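Local coordinates for protein major centromere autoantigen B (Homo sapiens, PDB 1HLV) that binds the CENP-B box of human centromeric DNA through helix-turn-helix domains and kinks the duplex, at a contact of chain A with DNA. Coordinates in Å, arbitrary orientation; residue numbers count along the deposited sequence, not the author numbering.

Site 1 and site 2 lie about 21 Å apart, measured between the centres of their C-alpha atoms, and share neither residues nor secondary-structure elements. Site 2 combines an N-terminal arm with helix 39-47, whereas site 1 combines the loop between 3-10 helix 60-64 and helix 75-88 with the end of helix 120-129. The DNA connects them: both touch chain C, site 1 at DT10 and, weakly, DC11, site 2 at DA14 to DG16, and site 1 also holds the backbone of chain B. One polypeptide thus grips successive stretches of duplex, consistent with DNA-binding domains that together kink the CENP-B box.

Site 1: a contact of chain A with DNA. Residues 66, 70-71, 125, 129. With nucleotides of chain B; nucleotides of chain C.
Arg66 and Arg129 converge on one phosphate oxygen, OP1 of DA14 of chain B, their guanidinium planes almost at right angles and the oxygen lying in each. Arg66 arrives end-on: CG is anti to the backbone N (chi1 -168°), the chain bends at chi2, and NH1 and NH2 stand 2.9 Å and 3.0 Å from OP1. C5' of DA13 of chain B sits over the centre of one face, 3.8 Å above the plane. NE makes a looser salt bridge to OP1 of DA13 at 3.6 Å. Arg129, ending helix 120-129 in the region matching the Tc5 transposase DNA-binding family, instead presents NE. Bent at chi3 (-49°), it gives a nearly straight bond, 164° at the hydrogen, although NE and OP1 of DA14 are 3.3 Å apart. At least three N-H donors, NH1 and NH2 of Arg66 and NE of Arg129, meet on this oxygen.

Lys70 crosses the backbone into the minor groove. Its CB packs 3.8 Å from C4' of DA13 of chain B, and its stem runs between the riboses of DA13 and DA14. CG is anti to the backbone N, and bends at chi2 and chi4 bring NZ to the base carbonyl O2 of DT10 of chain C, 2.9 Å away. The site fixes the inter-helical loop and a helix end on the backbone while a lysine reaches a minor-groove acceptor, which by itself would not tell thymine from cytosine.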
loop_
_atom_site.group_PDB
_atom_site.type_symbol
_atom_site.label_atom_id
_atom_site.label_comp_id
_atom_site.label_asym_id
_atom_site.label_seq_id
_atom_site.Cartn_x
_atom_site.Cartn_y
_atom_site.Cartn_z
ATOM N N ARG A 66 1.088 -5.584 -4.462
ATOM C CA ARG A 66 1.485 -4.183 -4.345
ATOM C C ARG A 66 2.987 -4.113 -4.122
ATOM O O ARG A 66 3.536 -4.886 -3.341
ATOM C CB ARG A 66 0.764 -3.538 -3.156
ATOM C CG ARG A 66 0.880 -2.035 -3.103
ATOM C CD ARG A 66 0.026 -1.381 -4.166
ATOM N NE ARG A 66 0.190 0.073 -4.180
ATOM C CZ ARG A 66 -0.630 0.914 -4.804
ATOM N NH1 ARG A 66 -1.678 0.448 -5.471
ATOM N NH2 ARG A 66 -0.404 2.221 -4.756
ATOM N N LYS A 70 2.704 4.188 -3.457
ATOM C CA LYS A 70 2.296 5.407 -4.136
ATOM C C LYS A 70 0.921 5.838 -3.627
ATOM O O LYS A 70 0.048 5.010 -3.387
ATOM C CB LYS A 70 2.258 5.185 -5.646
ATOM C CG LYS A 70 1.862 6.431 -6.416
ATOM C CD LYS A 70 2.579 6.519 -7.746
ATOM C CE LYS A 70 1.858 7.491 -8.644
ATOM N NZ LYS A 70 2.378 8.869 -8.442
ATOM N N LEU A 71 0.745 7.140 -3.453
ATOM C CA LEU A 71 -0.512 7.679 -2.958
ATOM C C LEU A 71 -1.261 8.422 -4.050
ATOM O O LEU A 71 -0.677 8.835 -5.056
ATOM C CB LEU A 71 -0.263 8.648 -1.793
ATOM C CG LEU A 71 0.591 8.179 -0.607
ATOM C CD1 LEU A 71 0.679 9.310 0.418
ATOM C CD2 LEU A 71 -0.012 6.915 0.026
ATOM N N ARG A 125 -9.557 2.462 -9.179
ATOM C CA ARG A 125 -8.252 2.356 -8.530
ATOM C C ARG A 125 -8.379 2.315 -7.019
ATOM O O ARG A 125 -7.691 1.546 -6.357
ATOM C CB ARG A 125 -7.372 3.522 -8.920
ATOM C CG ARG A 125 -6.582 3.286 -10.160
ATOM C CD ARG A 125 -5.998 4.591 -10.635
ATOM N NE ARG A 125 -6.250 4.715 -12.054
ATOM C CZ ARG A 125 -6.957 5.685 -12.611
ATOM N NH1 ARG A 125 -7.489 6.656 -11.873
ATOM N NH2 ARG A 125 -7.159 5.651 -13.917
ATOM N N ARG A 129 -6.983 -0.428 -4.940
ATOM C CA ARG A 129 -5.858 0.062 -4.139
ATOM C C ARG A 129 -6.080 -0.336 -2.691
ATOM O O ARG A 129 -5.543 -1.338 -2.215
ATOM C CB ARG A 129 -5.775 1.591 -4.220
ATOM C CG ARG A 129 -4.749 2.247 -3.302
ATOM C CD ARG A 129 -4.964 3.753 -3.274
ATOM N NE ARG A 129 -5.090 4.306 -4.620
ATOM C CZ ARG A 129 -6.032 5.171 -4.981
ATOM N NH1 ARG A 129 -6.918 5.573 -4.088
ATOM N NH2 ARG A 129 -6.103 5.626 -6.226
ATOM P P DA B 13 2.402 -1.222 -8.092
ATOM O OP1 DA B 13 2.332 -1.470 -6.626
ATOM O OP2 DA B 13 1.881 -2.234 -9.046
ATOM O "O5'" DA B 13 1.682 0.156 -8.412
ATOM C "C5'" DA B 13 1.975 1.307 -7.647
ATOM C "C4'" DA B 13 1.212 2.494 -8.182
ATOM O "O4'" DA B 13 1.838 3.011 -9.382
ATOM C "C3'" DA B 13 -0.257 2.236 -8.544
ATOM O "O3'" DA B 13 -0.981 3.394 -8.158
ATOM C "C2'" DA B 13 -0.232 2.199 -10.060
ATOM C "C1'" DA B 13 0.810 3.270 -10.321
ATOM N N9 DA B 13 1.397 3.316 -11.660
ATOM C C8 DA B 13 1.702 2.284 -12.514
ATOM N N7 DA B 13 2.195 2.682 -13.668
ATOM C C5 DA B 13 2.211 4.068 -13.562
ATOM C C6 DA B 13 2.606 5.082 -14.455
ATOM N N6 DA B 13 3.044 4.851 -15.696
ATOM N N1 DA B 13 2.522 6.360 -14.029
ATOM C C2 DA B 13 2.048 6.594 -12.798
ATOM N N3 DA B 13 1.625 5.729 -11.880
ATOM C C4 DA B 13 1.738 4.470 -12.327
ATOM P P DA B 14 -2.551 3.312 -7.855
ATOM O OP1 DA B 14 -2.766 2.898 -6.446
ATOM O OP2 DA B 14 -3.213 2.562 -8.952
ATOM O "O5'" DA B 14 -2.951 4.850 -7.961
ATOM C "C5'" DA B 14 -2.162 5.824 -7.276
ATOM C "C4'" DA B 14 -2.194 7.147 -7.998
ATOM O "O4'" DA B 14 -1.211 7.156 -9.065
ATOM C "C3'" DA B 14 -3.542 7.422 -8.642
ATOM O "O3'" DA B 14 -4.268 8.478 -8.064
ATOM C "C2'" DA B 14 -3.242 7.794 -10.080
ATOM C "C1'" DA B 14 -1.738 7.740 -10.250
ATOM N N9 DA B 14 -1.475 6.815 -11.354
ATOM C C8 DA B 14 -1.545 5.446 -11.291
ATOM N N7 DA B 14 -1.324 4.853 -12.437
ATOM C C5 DA B 14 -1.075 5.897 -13.311
ATOM C C6 DA B 14 -0.753 5.923 -14.677
ATOM N N6 DA B 14 -0.604 4.826 -15.423
ATOM N N1 DA B 14 -0.576 7.128 -15.257
ATOM C C2 DA B 14 -0.707 8.224 -14.503
ATOM N N3 DA B 14 -0.993 8.328 -13.204
ATOM C C4 DA B 14 -1.164 7.113 -12.660
ATOM P P DT C 10 2.118 16.128 -13.746
ATOM O OP1 DT C 10 1.267 17.192 -13.150
ATOM O OP2 DT C 10 3.361 16.496 -14.470
ATOM O "O5'" DT C 10 2.466 15.086 -12.597
ATOM C "C5'" DT C 10 1.412 14.403 -11.919
ATOM C "C4'" DT C 10 1.974 13.444 -10.897
ATOM O "O4'" DT C 10 2.436 12.225 -11.528
ATOM C "C3'" DT C 10 3.150 13.980 -10.073
ATOM O "O3'" DT C 10 2.914 13.671 -8.696
ATOM C "C2'" DT C 10 4.348 13.214 -10.621
ATOM C "C1'" DT C 10 3.712 11.889 -11.007
ATOM N N1 DT C 10 4.415 11.051 -12.008
ATOM C C2 DT C 10 4.490 9.700 -11.751
ATOM O O2 DT C 10 4.047 9.192 -10.737
ATOM N N3 DT C 10 5.104 8.960 -12.727
ATOM C C4 DT C 10 5.650 9.426 -13.904
ATOM O O4 DT C 10 6.149 8.633 -14.702
ATOM C C5 DT C 10 5.571 10.856 -14.095
ATOM C C7 DT C 10 6.174 11.456 -15.326
ATOM C C6 DT C 10 4.960 11.587 -13.153
ATOM P P DC C 11 3.777 14.388 -7.544
ATOM O OP1 DC C 11 2.852 14.901 -6.502
ATOM O OP2 DC C 11 4.755 15.309 -8.177
ATOM O "O5'" DC C 11 4.583 13.168 -6.924
ATOM C "C5'" DC C 11 3.907 11.972 -6.561
ATOM C "C4'" DC C 11 4.885 10.827 -6.479
ATOM O "O4'" DC C 11 5.344 10.452 -7.801
ATOM C "C3'" DC C 11 6.154 11.098 -5.659
ATOM O "O3'" DC C 11 6.472 9.903 -4.952
ATOM C "C2'" DC C 11 7.214 11.291 -6.730
ATOM C "C1'" DC C 11 6.743 10.263 -7.733
ATOM N N1 DC C 11 7.292 10.324 -9.096
ATOM C C2 DC C 11 7.641 9.117 -9.722
ATOM O O2 DC C 11 7.479 8.052 -9.103
ATOM N N3 DC C 11 8.143 9.141 -10.976
ATOM C C4 DC C 11 8.305 10.309 -11.604
ATOM N N4 DC C 11 8.794 10.285 -12.841
ATOM C C5 DC C 11 7.967 11.553 -10.989
ATOM C C6 DC C 11 7.465 11.514 -9.746
#

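Site 2: a contact of chain A with DNA. Residues 5-6, 38, 40-41, 44. With nucleotides of chain C.
Helix 39-47 lies in the major groove of the duplex and meets it with Ser40, Thr41 and, one turn on from Ser40, Thr44. It is the recognition helix of a helix-turn-helix, following helix 28-35, in the CENP-B N-terminal DNA-binding domain. Ser40 hydrogen-bonds directly to a base. Its hydroxyl, anti to the backbone N (chi1 179°), points tip-first at the Hoogsteen edge of DG16 of chain C. OG donates to N7 at 2.6 Å and stands equally near the carbonyl O6, also 2.6 Å from OG. Since one hydroxyl hydrogen serves both acceptors, the bond to O6 is best read as an alternative or shared one; the position nevertheless matches the pair of acceptors that guanine shows to the major groove.

Thr44 meets the neighbouring base through its methyl branch, CG2 lying 3.3 Å from C5 of DC15 of chain C. This is a close apolar contact at the pyrimidine's major-groove side. Thr41 faces the backbone instead. Its OG1 is anti to the carbonyl carbon (chi1 -62°) and bonds to OP2 of the DC15 phosphate at 2.7 Å, within the first helical turn, where the helix end might favour a negative charge. Pro38, just before the helix, lays its ring alongside the DC15 sugar and phosphate.

The N-terminal arm meets DA14 and DC15 of chain C from the backbone and minor-groove side. The backbone amide N of Arg6 bonds to OP1 of DC15 at 2.8 Å, practically straight at the hydrogen (179°), so the DC15 phosphate is held through both non-bridging oxygens. Arg5 extends from CG to NE into the minor groove, where C2 of DA14 lies 3.4 Å above its guanidinium plane, offset toward the rim. Its NH1 reaches the sugar oxygen O4' of DA14 through a water, 2.7 Å from NH1 and 2.9 Å from O4'.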
loop_
_atom_site.group_PDB
_atom_site.type_symbol
_atom_site.label_atom_id
_atom_site.label_comp_id
_atom_site.label_asym_id
_atom_site.label_seq_id
_atom_site.Cartn_x
_atom_site.Cartn_y
_atom_site.Cartn_z
ATOM N N ARG A 5 15.708 -3.160 -13.437
ATOM C CA ARG A 5 15.534 -3.094 -11.986
ATOM C C ARG A 5 14.419 -4.030 -11.583
ATOM O O ARG A 5 13.337 -4.025 -12.168
ATOM C CB ARG A 5 15.171 -1.691 -11.511
ATOM C CG ARG A 5 16.248 -0.669 -11.698
ATOM C CD ARG A 5 15.839 0.645 -11.069
ATOM N NE ARG A 5 16.672 1.737 -11.540
ATOM C CZ ARG A 5 16.420 3.018 -11.305
ATOM N NH1 ARG A 5 15.347 3.370 -10.594
ATOM N NH2 ARG A 5 17.232 3.951 -11.801
ATOM N N ARG A 6 14.693 -4.836 -10.575
ATOM C CA ARG A 6 13.729 -5.788 -10.082
ATOM C C ARG A 6 12.891 -5.138 -8.987
ATOM O O ARG A 6 13.430 -4.679 -7.978
ATOM C CB ARG A 6 14.475 -7.002 -9.536
ATOM C CG ARG A 6 13.636 -7.953 -8.710
ATOM C CD ARG A 6 12.975 -9.040 -9.551
ATOM N NE ARG A 6 12.495 -10.134 -8.708
ATOM C CZ ARG A 6 13.258 -10.799 -7.839
ATOM N NH1 ARG A 6 14.544 -10.481 -7.694
ATOM N NH2 ARG A 6 12.742 -11.786 -7.110
ATOM N N PRO A 38 20.874 -7.294 -4.952
ATOM C CA PRO A 38 22.124 -6.589 -4.652
ATOM C C PRO A 38 22.189 -6.218 -3.174
ATOM O O PRO A 38 21.165 -5.899 -2.567
ATOM C CB PRO A 38 22.046 -5.349 -5.544
ATOM C CG PRO A 38 21.152 -5.787 -6.682
ATOM C CD PRO A 38 20.087 -6.565 -5.959
ATOM N N SER A 40 23.172 -3.705 -2.015
ATOM C CA SER A 40 22.723 -2.322 -2.072
ATOM C C SER A 40 21.202 -2.303 -1.843
ATOM O O SER A 40 20.686 -1.519 -1.047
ATOM C CB SER A 40 23.046 -1.761 -3.458
ATOM O OG SER A 40 22.606 -0.429 -3.588
ATOM N N THR A 41 20.494 -3.184 -2.549
ATOM C CA THR A 41 19.048 -3.283 -2.433
ATOM C C THR A 41 18.613 -3.737 -1.039
ATOM O O THR A 41 17.616 -3.247 -0.506
ATOM C CB THR A 41 18.482 -4.257 -3.490
ATOM O OG1 THR A 41 18.774 -3.752 -4.798
ATOM C CG2 THR A 41 16.971 -4.419 -3.330
ATOM N N THR A 44 18.882 -0.724 1.494
ATOM C CA THR A 44 17.795 0.228 1.384
ATOM C C THR A 44 16.481 -0.366 1.899
ATOM O O THR A 44 15.666 0.354 2.473
ATOM C CB THR A 44 17.679 0.793 -0.056
ATOM O OG1 THR A 44 16.304 1.027 -0.376
ATOM C CG2 THR A 44 18.305 -0.132 -1.047
ATOM P P DA C 14 12.747 -1.227 -3.642
ATOM O OP1 DA C 14 11.613 -2.179 -3.580
ATOM O OP2 DA C 14 13.524 -0.922 -2.409
ATOM O "O5'" DA C 14 13.758 -1.706 -4.777
ATOM C "C5'" DA C 14 13.308 -1.866 -6.118
ATOM C "C4'" DA C 14 14.456 -1.723 -7.089
ATOM O "O4'" DA C 14 14.870 -0.349 -7.231
ATOM C "C3'" DA C 14 15.721 -2.492 -6.743
ATOM O "O3'" DA C 14 16.328 -2.830 -7.990
ATOM C "C2'" DA C 14 16.541 -1.451 -6.000
ATOM C "C1'" DA C 14 16.215 -0.186 -6.783
ATOM N N9 DA C 14 16.253 1.073 -6.039
ATOM C C8 DA C 14 15.773 1.319 -4.776
ATOM N N7 DA C 14 15.791 2.586 -4.444
ATOM C C5 DA C 14 16.350 3.211 -5.549
ATOM C C6 DA C 14 16.606 4.559 -5.840
ATOM N N6 DA C 14 16.274 5.561 -5.025
ATOM N N1 DA C 14 17.201 4.849 -7.021
ATOM C C2 DA C 14 17.485 3.842 -7.856
ATOM N N3 DA C 14 17.263 2.536 -7.707
ATOM C C4 DA C 14 16.686 2.286 -6.518
ATOM P P DC C 15 17.410 -4.004 -8.066
ATOM O OP1 DC C 15 17.206 -4.717 -9.353
ATOM O OP2 DC C 15 17.346 -4.764 -6.789
ATOM O "O5'" DC C 15 18.787 -3.213 -8.167
ATOM C "C5'" DC C 15 19.122 -2.510 -9.360
ATOM C "C4'" DC C 15 20.374 -1.690 -9.154
ATOM O "O4'" DC C 15 20.107 -0.511 -8.355
ATOM C "C3'" DC C 15 21.523 -2.415 -8.454
ATOM O "O3'" DC C 15 22.745 -1.954 -9.026
ATOM C "C2'" DC C 15 21.431 -1.888 -7.030
ATOM C "C1'" DC C 15 21.057 -0.443 -7.302
ATOM N N1 DC C 15 20.464 0.327 -6.192
ATOM C C2 DC C 15 20.441 1.724 -6.299
ATOM O O2 DC C 15 20.927 2.253 -7.310
ATOM N N3 DC C 15 19.892 2.459 -5.304
ATOM C C4 DC C 15 19.375 1.850 -4.231
ATOM N N4 DC C 15 18.824 2.616 -3.279
ATOM C C5 DC C 15 19.394 0.427 -4.090
ATOM C C6 DC C 15 19.944 -0.288 -5.088
ATOM P P DG C 16 23.695 -2.970 -9.827
ATOM O OP1 DG C 16 22.967 -3.402 -11.046
ATOM O OP2 DG C 16 24.210 -3.987 -8.876
ATOM O "O5'" DG C 16 24.910 -2.038 -10.256
ATOM C "C5'" DG C 16 24.733 -1.031 -11.249
ATOM C "C4'" DG C 16 25.517 0.209 -10.886
ATOM O "O4'" DG C 16 24.884 0.922 -9.796
ATOM C "C3'" DG C 16 26.966 -0.014 -10.458
ATOM O "O3'" DG C 16 27.755 1.050 -11.001
ATOM C "C2'" DG C 16 26.899 0.094 -8.941
ATOM C "C1'" DG C 16 25.821 1.149 -8.749
ATOM N N9 DG C 16 25.091 1.083 -7.484
ATOM C C8 DG C 16 24.628 -0.053 -6.860
ATOM N N7 DG C 16 23.948 0.201 -5.774
ATOM C C5 DG C 16 23.970 1.587 -5.664
ATOM C C6 DG C 16 23.390 2.439 -4.692
ATOM O O6 DG C 16 22.700 2.135 -3.715
ATOM N N1 DG C 16 23.680 3.775 -4.941
ATOM C C2 DG C 16 24.426 4.239 -5.995
ATOM N N2 DG C 16 24.614 5.575 -6.037
ATOM N N3 DG C 16 24.955 3.456 -6.929
ATOM C C4 DG C 16 24.692 2.149 -6.699
HETATM O O HOH W 1 14.078 2.064 -8.542
#